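Importin-95 (Chaetomium thermophilum, PDB 4XRI) probably acts as a nuclear transport receptor of the importin-beta family, carrying protein cargo into the nucleus and binding a small GTPase. Local coordinates at residues Y45-V50 with R98-Q103; Q103-T108 with A121-A126. The protein carries 2 engineered substitutions. One frame throughout, in Å; residues are numbered along the deposited sequence.

Contact 1 (Y45-V50 with R98-Q103); sequences YLLTLV and RTRVKQ. With SO4 (sulfate ion), chain F.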
ATOM      1  N   TYR A  45      13.143  -3.547 -39.155  1.00 55.72           N
ATOM      2  CA  TYR A  45      13.427  -3.947 -37.782  1.00 55.93           C
ATOM      3  C   TYR A  45      12.541  -5.126 -37.388  1.00 55.58           C
ATOM      4  O   TYR A  45      13.010  -6.101 -36.801  1.00 57.87           O
ATOM      5  CB  TYR A  45      13.215  -2.763 -36.834  1.00 51.88           C
ATOM      6  CG  TYR A  45      13.438  -3.054 -35.363  1.00 53.55           C
ATOM      7  CD1 TYR A  45      14.697  -3.385 -34.880  1.00 54.81           C
ATOM      8  CD2 TYR A  45      12.392  -2.960 -34.452  1.00 56.68           C
ATOM      9  CE1 TYR A  45      14.904  -3.637 -33.533  1.00 55.18           C
ATOM     10  CE2 TYR A  45      12.588  -3.208 -33.106  1.00 57.28           C
ATOM     11  CZ  TYR A  45      13.846  -3.544 -32.652  1.00 55.70           C
ATOM     12  OH  TYR A  45      14.045  -3.793 -31.313  1.00 52.78           O
ATOM     13  N   LEU A  46      11.261  -5.032 -37.734  1.00 54.82           N
ATOM     14  CA  LEU A  46      10.301  -6.093 -37.445  1.00 59.63           C
ATOM     15  C   LEU A  46      10.653  -7.380 -38.180  1.00 56.55           C
ATOM     16  O   LEU A  46      10.663  -8.459 -37.588  1.00 49.32           O
ATOM     17  CB  LEU A  46       8.882  -5.658 -37.819  1.00 56.40           C
ATOM     18  CG  LEU A  46       8.304  -4.459 -37.067  1.00 57.58           C
ATOM     19  CD1 LEU A  46       6.815  -4.321 -37.351  1.00 54.02           C
ATOM     20  CD2 LEU A  46       8.566  -4.579 -35.575  1.00 53.01           C
ATOM     21  N   LEU A  47      10.935  -7.256 -39.474  1.00 55.58           N
ATOM     22  CA  LEU A  47      11.295  -8.401 -40.303  1.00 54.40           C
ATOM     23  C   LEU A  47      12.533  -9.114 -39.784  1.00 58.24           C
ATOM     24  O   LEU A  47      12.541 -10.337 -39.636  1.00 64.81           O
ATOM     25  CB  LEU A  47      11.529  -7.960 -41.747  1.00 57.79           C
ATOM     26  CG  LEU A  47      10.269  -7.749 -42.582  1.00 61.03           C
ATOM     27  CD1 LEU A  47      10.620  -7.202 -43.954  1.00 61.88           C
ATOM     28  CD2 LEU A  47       9.524  -9.062 -42.702  1.00 52.19           C
ATOM     29  N   THR A  48      13.577  -8.338 -39.517  1.00 54.71           N
ATOM     30  CA  THR A  48      14.831  -8.875 -39.004  1.00 53.62           C
ATOM     31  C   THR A  48      14.613  -9.685 -37.732  1.00 58.01           C
ATOM     32  O   THR A  48      15.122 -10.799 -37.590  1.00 57.86           O
ATOM     33  CB  THR A  48      15.845  -7.751 -38.709  1.00 55.38           C
ATOM     34  OG1 THR A  48      16.076  -6.988 -39.901  1.00 58.27           O
ATOM     35  CG2 THR A  48      17.162  -8.336 -38.222  1.00 61.25           C
ATOM     36  N   LEU A  49      13.836  -9.119 -36.817  1.00 54.41           N
ATOM     37  CA  LEU A  49      13.590  -9.739 -35.521  1.00 48.55           C
ATOM     38  C   LEU A  49      12.755 -11.012 -35.620  1.00 45.54           C
ATOM     39  O   LEU A  49      13.063 -12.012 -34.970  1.00 45.48           O
ATOM     40  CB  LEU A  49      12.903  -8.747 -34.582  1.00 54.27           C
ATOM     41  CG  LEU A  49      13.799  -7.652 -34.008  1.00 57.44           C
ATOM     42  CD1 LEU A  49      12.992  -6.760 -33.082  1.00 59.35           C
ATOM     43  CD2 LEU A  49      14.978  -8.267 -33.274  1.00 53.54           C
ATOM     44  N   VAL A  50      11.703 -10.978 -36.431  1.00 43.20           N
ATOM     45  CA  VAL A  50      10.831 -12.139 -36.561  1.00 45.11           C
ATOM     46  C   VAL A  50      11.543 -13.263 -37.313  1.00 42.68           C
ATOM     47  O   VAL A  50      11.267 -14.443 -37.090  1.00 43.40           O
ATOM     48  CB  VAL A  50       9.497 -11.787 -37.270  1.00 45.96           C
ATOM     49  CG1 VAL A  50       9.701 -11.538 -38.757  1.00 46.14           C
ATOM     50  CG2 VAL A  50       8.472 -12.890 -37.044  1.00 37.84           C
ATOM     51  N   ARG A  98       3.357  -6.826 -42.278  1.00 50.16           N
ATOM     52  CA  ARG A  98       2.478  -7.360 -41.243  1.00 51.72           C
ATOM     53  C   ARG A  98       2.128  -8.821 -41.503  1.00 50.30           C
ATOM     54  O   ARG A  98       2.179  -9.648 -40.595  1.00 43.46           O
ATOM     55  CB  ARG A  98       1.198  -6.533 -41.138  1.00 43.32           C
ATOM     56  CG  ARG A  98       1.412  -5.137 -40.592  1.00 53.77           C
ATOM     57  CD  ARG A  98       0.096  -4.476 -40.214  1.00 54.00           C
ATOM     58  NE  ARG A  98      -0.815  -4.363 -41.349  1.00 59.02           N
ATOM     59  CZ  ARG A  98      -0.842  -3.332 -42.185  1.00 62.47           C
ATOM     60  NH1 ARG A  98      -1.708  -3.315 -43.190  1.00 58.71           N
ATOM     61  NH2 ARG A  98      -0.003  -2.319 -42.017  1.00 60.04           N
ATOM     62  N   THR A  99       1.775  -9.125 -42.748  1.00 51.07           N
ATOM     63  CA  THR A  99       1.443 -10.488 -43.143  1.00 43.72           C
ATOM     64  C   THR A  99       2.629 -11.420 -42.923  1.00 50.89           C
ATOM     65  O   THR A  99       2.471 -12.552 -42.466  1.00 48.11           O
ATOM     66  CB  THR A  99       1.008 -10.556 -44.621  1.00 46.24           C
ATOM     67  OG1 THR A  99      -0.127  -9.705 -44.822  1.00 47.48           O
ATOM     68  CG2 THR A  99       0.641 -11.983 -45.009  1.00 42.63           C
ATOM     69  N   ARG A 100       3.819 -10.927 -43.243  1.00 51.36           N
ATOM     70  CA  ARG A 100       5.040 -11.705 -43.097  1.00 47.94           C
ATOM     71  C   ARG A 100       5.356 -11.982 -41.630  1.00 44.72           C
ATOM     72  O   ARG A 100       5.676 -13.113 -41.259  1.00 43.46           O
ATOM     73  CB  ARG A 100       6.211 -10.980 -43.758  1.00 49.28           C
ATOM     74  CG  ARG A 100       7.514 -11.749 -43.723  1.00 53.85           C
ATOM     75  CD  ARG A 100       7.434 -13.026 -44.531  1.00 64.54           C
ATOM     76  NE  ARG A 100       8.710 -13.736 -44.545  1.00 72.42           N
ATOM     77  CZ  ARG A 100       8.867 -14.984 -44.973  1.00 73.02           C
ATOM     78  NH1 ARG A 100      10.066 -15.549 -44.947  1.00 75.69           N
ATOM     79  NH2 ARG A 100       7.824 -15.670 -45.420  1.00 70.32           N
ATOM     80  N   VAL A 101       5.275 -10.944 -40.804  1.00 42.95           N
ATOM     81  CA  VAL A 101       5.535 -11.075 -39.374  1.00 40.52           C
ATOM     82  C   VAL A 101       4.535 -12.028 -38.731  1.00 45.10           C
ATOM     83  O   VAL A 101       4.908 -12.905 -37.950  1.00 42.78           O
ATOM     84  CB  VAL A 101       5.473  -9.709 -38.658  1.00 39.52           C
ATOM     85  CG1 VAL A 101       5.511  -9.891 -37.145  1.00 38.34           C
ATOM     86  CG2 VAL A 101       6.617  -8.819 -39.118  1.00 41.48           C
ATOM     87  N   LYS A 102       3.263 -11.851 -39.076  1.00 43.57           N
ATOM     88  CA  LYS A 102       2.190 -12.694 -38.553  1.00 42.12           C
ATOM     89  C   LYS A 102       2.386 -14.168 -38.901  1.00 45.20           C
ATOM     90  O   LYS A 102       2.233 -15.041 -38.045  1.00 39.15           O
ATOM     91  CB  LYS A 102       0.834 -12.210 -39.076  1.00 37.47           C
ATOM     92  CG  LYS A 102       0.319 -10.962 -38.363  1.00 37.69           C
ATOM     93  CD  LYS A 102      -0.681 -10.188 -39.212  1.00 47.54           C
ATOM     94  CE  LYS A 102      -1.972 -10.960 -39.419  1.00 45.93           C
ATOM     95  NZ  LYS A 102      -2.971 -10.147 -40.166  1.00 45.20           N
ATOM     96  N   GLN A 103       2.732 -14.438 -40.155  1.00 43.58           N
ATOM     97  CA  GLN A 103       2.877 -15.814 -40.621  1.00 42.73           C
ATOM     98  C   GLN A 103       4.086 -16.510 -40.001  1.00 41.94           C
ATOM     99  O   GLN A 103       3.997 -17.665 -39.579  1.00 40.28           O
ATOM    100  CB  GLN A 103       2.984 -15.854 -42.146  1.00 52.52           C
ATOM    101  CG  GLN A 103       3.064 -17.261 -42.723  1.00 64.21           C
ATOM    102  CD  GLN A 103       1.845 -18.104 -42.395  1.00 78.15           C
ATOM    103  OE1 GLN A 103       0.747 -17.582 -42.199  1.00 78.52           O
ATOM    104  NE2 GLN A 103       2.037 -19.417 -42.327  1.00 85.49           N
TER
HETATM  105  S   SO4 F 905      -0.947  -0.783 -45.925  0.84 85.80           S
HETATM  106  O1  SO4 F 905      -2.403  -0.855 -45.834  0.84 78.26           O
HETATM  107  O2  SO4 F 905      -0.544   0.580 -46.257  0.84 85.80           O
HETATM  108  O3  SO4 F 905      -0.477  -1.698 -46.964  0.84 83.29           O
HETATM  109  O4  SO4 F 905      -0.364  -1.160 -44.641  0.84 87.34           O
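L46, L47 and V50 of one helix meet R100 and V101 of another that runs nearly parallel to it, at 19°, with the axes of the two segments 9.7 Å apart. Ahead of the touching residues, R98 turns away, and a bend at its third torsion (chi3 -59°) helps turn the guanidinium toward a sulfate, probably from the crystallisation liquor. Its edge grips the ion: NH1 and NH2 each donate to O4, both at 2.9 Å and both well short of straight. Q95 and T93 share these two nitrogens, and Q95 N also binds the sulfate; an alanine in place of R98 would probably leave the anion loosely held and take from Q95 OE1 and T93 OG1 the donor each has in R98. R100 lends only its aliphatic root, where CG lies 3.5 Å from L47 CD2 as the two chains cross at about a right angle. V101 buries the most surface. Its CG2 sits 4.1 Å from L46 CB and equally far from V50 CG1, while V50 CG2 rests 3.7 Å from V101 O. Helix 79-91 covers one flank through W89, which touches L46, R98 and V101, and helix 60-72 packs its L70 against L46 and V50.

Contact 2 (Q103-T108 with A121-A126); sequences QLALET and AQVIAA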
ATOM      1  N   GLN A 103       2.732 -14.438 -40.155  1.00 43.58           N
ATOM      2  CA  GLN A 103       2.877 -15.814 -40.621  1.00 42.73           C
ATOM      3  C   GLN A 103       4.086 -16.510 -40.001  1.00 41.94           C
ATOM      4  O   GLN A 103       3.997 -17.665 -39.579  1.00 40.28           O
ATOM      5  CB  GLN A 103       2.984 -15.854 -42.146  1.00 52.52           C
ATOM      6  CG  GLN A 103       3.064 -17.261 -42.723  1.00 64.21           C
ATOM      7  CD  GLN A 103       1.845 -18.104 -42.395  1.00 78.15           C
ATOM      8  OE1 GLN A 103       0.747 -17.582 -42.199  1.00 78.52           O
ATOM      9  NE2 GLN A 103       2.037 -19.417 -42.327  1.00 85.49           N
ATOM     10  N   LEU A 104       5.213 -15.807 -39.950  1.00 40.58           N
ATOM     11  CA  LEU A 104       6.428 -16.361 -39.360  1.00 43.27           C
ATOM     12  C   LEU A 104       6.259 -16.607 -37.863  1.00 45.45           C
ATOM     13  O   LEU A 104       6.737 -17.613 -37.333  1.00 40.48           O
ATOM     14  CB  LEU A 104       7.619 -15.434 -39.608  1.00 48.18           C
ATOM     15  CG  LEU A 104       8.226 -15.482 -41.011  1.00 52.44           C
ATOM     16  CD1 LEU A 104       9.411 -14.534 -41.112  1.00 55.08           C
ATOM     17  CD2 LEU A 104       8.643 -16.900 -41.362  1.00 56.08           C
ATOM     18  N   ALA A 105       5.576 -15.686 -37.188  1.00 45.34           N
ATOM     19  CA  ALA A 105       5.299 -15.830 -35.764  1.00 42.31           C
ATOM     20  C   ALA A 105       4.422 -17.053 -35.519  1.00 35.19           C
ATOM     21  O   ALA A 105       4.690 -17.849 -34.616  1.00 34.19           O
ATOM     22  CB  ALA A 105       4.630 -14.576 -35.217  1.00 35.59           C
ATOM     23  N   LEU A 106       3.376 -17.188 -36.328  1.00 38.20           N
ATOM     24  CA  LEU A 106       2.477 -18.337 -36.260  1.00 33.63           C
ATOM     25  C   LEU A 106       3.217 -19.654 -36.442  1.00 41.01           C
ATOM     26  O   LEU A 106       3.008 -20.608 -35.692  1.00 39.14           O
ATOM     27  CB  LEU A 106       1.379 -18.219 -37.320  1.00 42.32           C
ATOM     28  CG  LEU A 106      -0.018 -17.793 -36.866  1.00 53.95           C
ATOM     29  CD1 LEU A 106      -1.002 -17.896 -38.022  1.00 54.34           C
ATOM     30  CD2 LEU A 106      -0.473 -18.636 -35.683  1.00 51.28           C
ATOM     31  N   GLU A 107       4.082 -19.699 -37.450  1.00 36.61           N
ATOM     32  CA  GLU A 107       4.813 -20.914 -37.783  1.00 36.04           C
ATOM     33  C   GLU A 107       5.811 -21.311 -36.693  1.00 36.74           C
ATOM     34  O   GLU A 107       6.084 -22.495 -36.494  1.00 38.83           O
ATOM     35  CB  GLU A 107       5.534 -20.741 -39.124  1.00 38.44           C
ATOM     36  CG  GLU A 107       4.595 -20.746 -40.322  1.00 39.16           C
ATOM     37  CD  GLU A 107       5.244 -20.226 -41.593  1.00 56.48           C
ATOM     38  OE1 GLU A 107       4.567 -20.214 -42.643  1.00 60.44           O
ATOM     39  OE2 GLU A 107       6.425 -19.823 -41.543  1.00 56.04           O
ATOM     40  N   THR A 108       6.331 -20.320 -35.976  1.00 37.46           N
ATOM     41  CA  THR A 108       7.342 -20.546 -34.944  1.00 35.53           C
ATOM     42  C   THR A 108       6.754 -21.272 -33.725  1.00 39.35           C
ATOM     43  O   THR A 108       7.482 -21.874 -32.931  1.00 41.37           O
ATOM     44  CB  THR A 108       7.983 -19.205 -34.511  1.00 44.65           C
ATOM     45  OG1 THR A 108       8.557 -18.561 -35.655  1.00 44.00           O
ATOM     46  CG2 THR A 108       9.081 -19.408 -33.467  1.00 39.18           C
ATOM     47  N   ALA A 121       4.599 -16.956 -28.921  1.00 37.55           N
ATOM     48  CA  ALA A 121       3.291 -16.824 -28.285  1.00 39.02           C
ATOM     49  C   ALA A 121       3.080 -15.405 -27.772  1.00 38.73           C
ATOM     50  O   ALA A 121       1.987 -14.849 -27.883  1.00 36.29           O
ATOM     51  CB  ALA A 121       3.142 -17.827 -27.150  1.00 34.90           C
ATOM     52  N   GLN A 122       4.140 -14.823 -27.217  1.00 34.37           N
ATOM     53  CA  GLN A 122       4.102 -13.439 -26.753  1.00 45.56           C
ATOM     54  C   GLN A 122       3.865 -12.477 -27.912  1.00 46.07           C
ATOM     55  O   GLN A 122       3.050 -11.560 -27.813  1.00 41.76           O
ATOM     56  CB  GLN A 122       5.401 -13.070 -26.030  1.00 41.88           C
ATOM     57  CG  GLN A 122       5.568 -13.722 -24.673  1.00 50.11           C
ATOM     58  CD  GLN A 122       6.689 -13.093 -23.865  1.00 55.12           C
ATOM     59  OE1 GLN A 122       6.687 -11.888 -23.612  1.00 60.67           O
ATOM     60  NE2 GLN A 122       7.665 -13.906 -23.474  1.00 54.54           N
ATOM     61  N   VAL A 123       4.581 -12.701 -29.008  1.00 37.55           N
ATOM     62  CA  VAL A 123       4.448 -11.873 -30.199  1.00 36.92           C
ATOM     63  C   VAL A 123       3.019 -11.902 -30.728  1.00 39.92           C
ATOM     64  O   VAL A 123       2.424 -10.858 -31.005  1.00 41.55           O
ATOM     65  CB  VAL A 123       5.409 -12.335 -31.316  1.00 43.27           C
ATOM     66  CG1 VAL A 123       5.127 -11.577 -32.602  1.00 36.50           C
ATOM     67  CG2 VAL A 123       6.852 -12.150 -30.882  1.00 44.43           C
ATOM     68  N   ILE A 124       2.475 -13.108 -30.853  1.00 41.34           N
ATOM     69  CA  ILE A 124       1.128 -13.309 -31.373  1.00 33.78           C
ATOM     70  C   ILE A 124       0.071 -12.615 -30.514  1.00 37.60           C
ATOM     71  O   ILE A 124      -0.863 -12.003 -31.037  1.00 38.63           O
ATOM     72  CB  ILE A 124       0.812 -14.813 -31.482  1.00 36.26           C
ATOM     73  CG1 ILE A 124       1.552 -15.404 -32.683  1.00 41.62           C
ATOM     74  CG2 ILE A 124      -0.688 -15.051 -31.604  1.00 33.12           C
ATOM     75  CD1 ILE A 124       1.507 -16.903 -32.752  1.00 40.36           C
ATOM     76  N   ALA A 125       0.236 -12.700 -29.198  1.00 39.80           N
ATOM     77  CA  ALA A 125      -0.677 -12.058 -28.258  1.00 38.64           C
ATOM     78  C   ALA A 125      -0.659 -10.543 -28.431  1.00 35.75           C
ATOM     79  O   ALA A 125      -1.705  -9.891 -28.403  1.00 39.02           O
ATOM     80  CB  ALA A 125      -0.313 -12.429 -26.830  1.00 33.74           C
ATOM     81  N   ALA A 126       0.540  -9.997 -28.612  1.00 40.37           N
ATOM     82  CA  ALA A 126       0.725  -8.560 -28.786  1.00 42.07           C
ATOM     83  C   ALA A 126       0.059  -8.068 -30.068  1.00 51.66           C
ATOM     84  O   ALA A 126      -0.590  -7.019 -30.081  1.00 45.87           O
ATOM     85  CB  ALA A 126       2.202  -8.217 -28.797  1.00 40.34           C
TER
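A105 and L106 face I124 across a meeting of two helices whose side chains touch through carbon alone, with V123 closing the A105 side. The methyl of A105 is the central piece: its CB lies 4.0 Å from V123 CG1 and 4.1 Å from I124 CG1, so this one small group is met by two branched side chains from successive positions of the facing helix. I124 extends past that methyl. With CG1 beside its own backbone N (chi1 -75°) and the chain then extended, its CD1 lies against the opposite backbone, 3.8 Å from the carbonyl oxygen A105 O and 3.9 Å from L106 CA. L106 comes in from the flank; its CB starts away from the contact, yet the branch swings back and brings CD2 to 3.9 Å from I124 CD1, the two side chains crossing at about a right angle. Beyond I124, L109 adds a further apolar neighbour.

Two side-chain bonds run along helix 95-108 itself. Q103 NE2 donates to E107 OE1 at 2.7 Å, almost straight at 170°; the acceptor lies in the Q103 amide plane, whereas the donor stands above the carboxylate plane. T108 OG1 donates to L104 O at 2.7 Å, and T108 N reaches the same oxygen from the opposite face, so the hydroxyl of buried T108 is satisfied by the backbone one turn earlier.

The helices, 95-108 and 114-131, are consecutive in the chain and run roughly antiparallel, at 138°, with the axes of the two segments 9.1 Å apart. Successive helices packed in this way and joined by a short turn are what the all-helical HEAT-repeat solenoid of the importin-beta family is built from.

Helix 95-108 carries both contacts in turn: 98-103 faces helix 42-54 in contact 1, and 103-108 faces helix 114-131 in contact 2, with Q103 common to the two segments. Their centres lie 9 Å apart and they touch directly, since V50 CG2 of contact 1 comes to 3.7 Å from L104 CB and 4.0 Å from A105 N. The apolar seam therefore continues from one helix pair to the next. Contact 1 joins segments 48 residues apart and contact 2 segments only 13 apart, and helix 95-108 serves both. The sulfate belongs to the contact 1 end, at R98, and is not bound by either segment of contact 2.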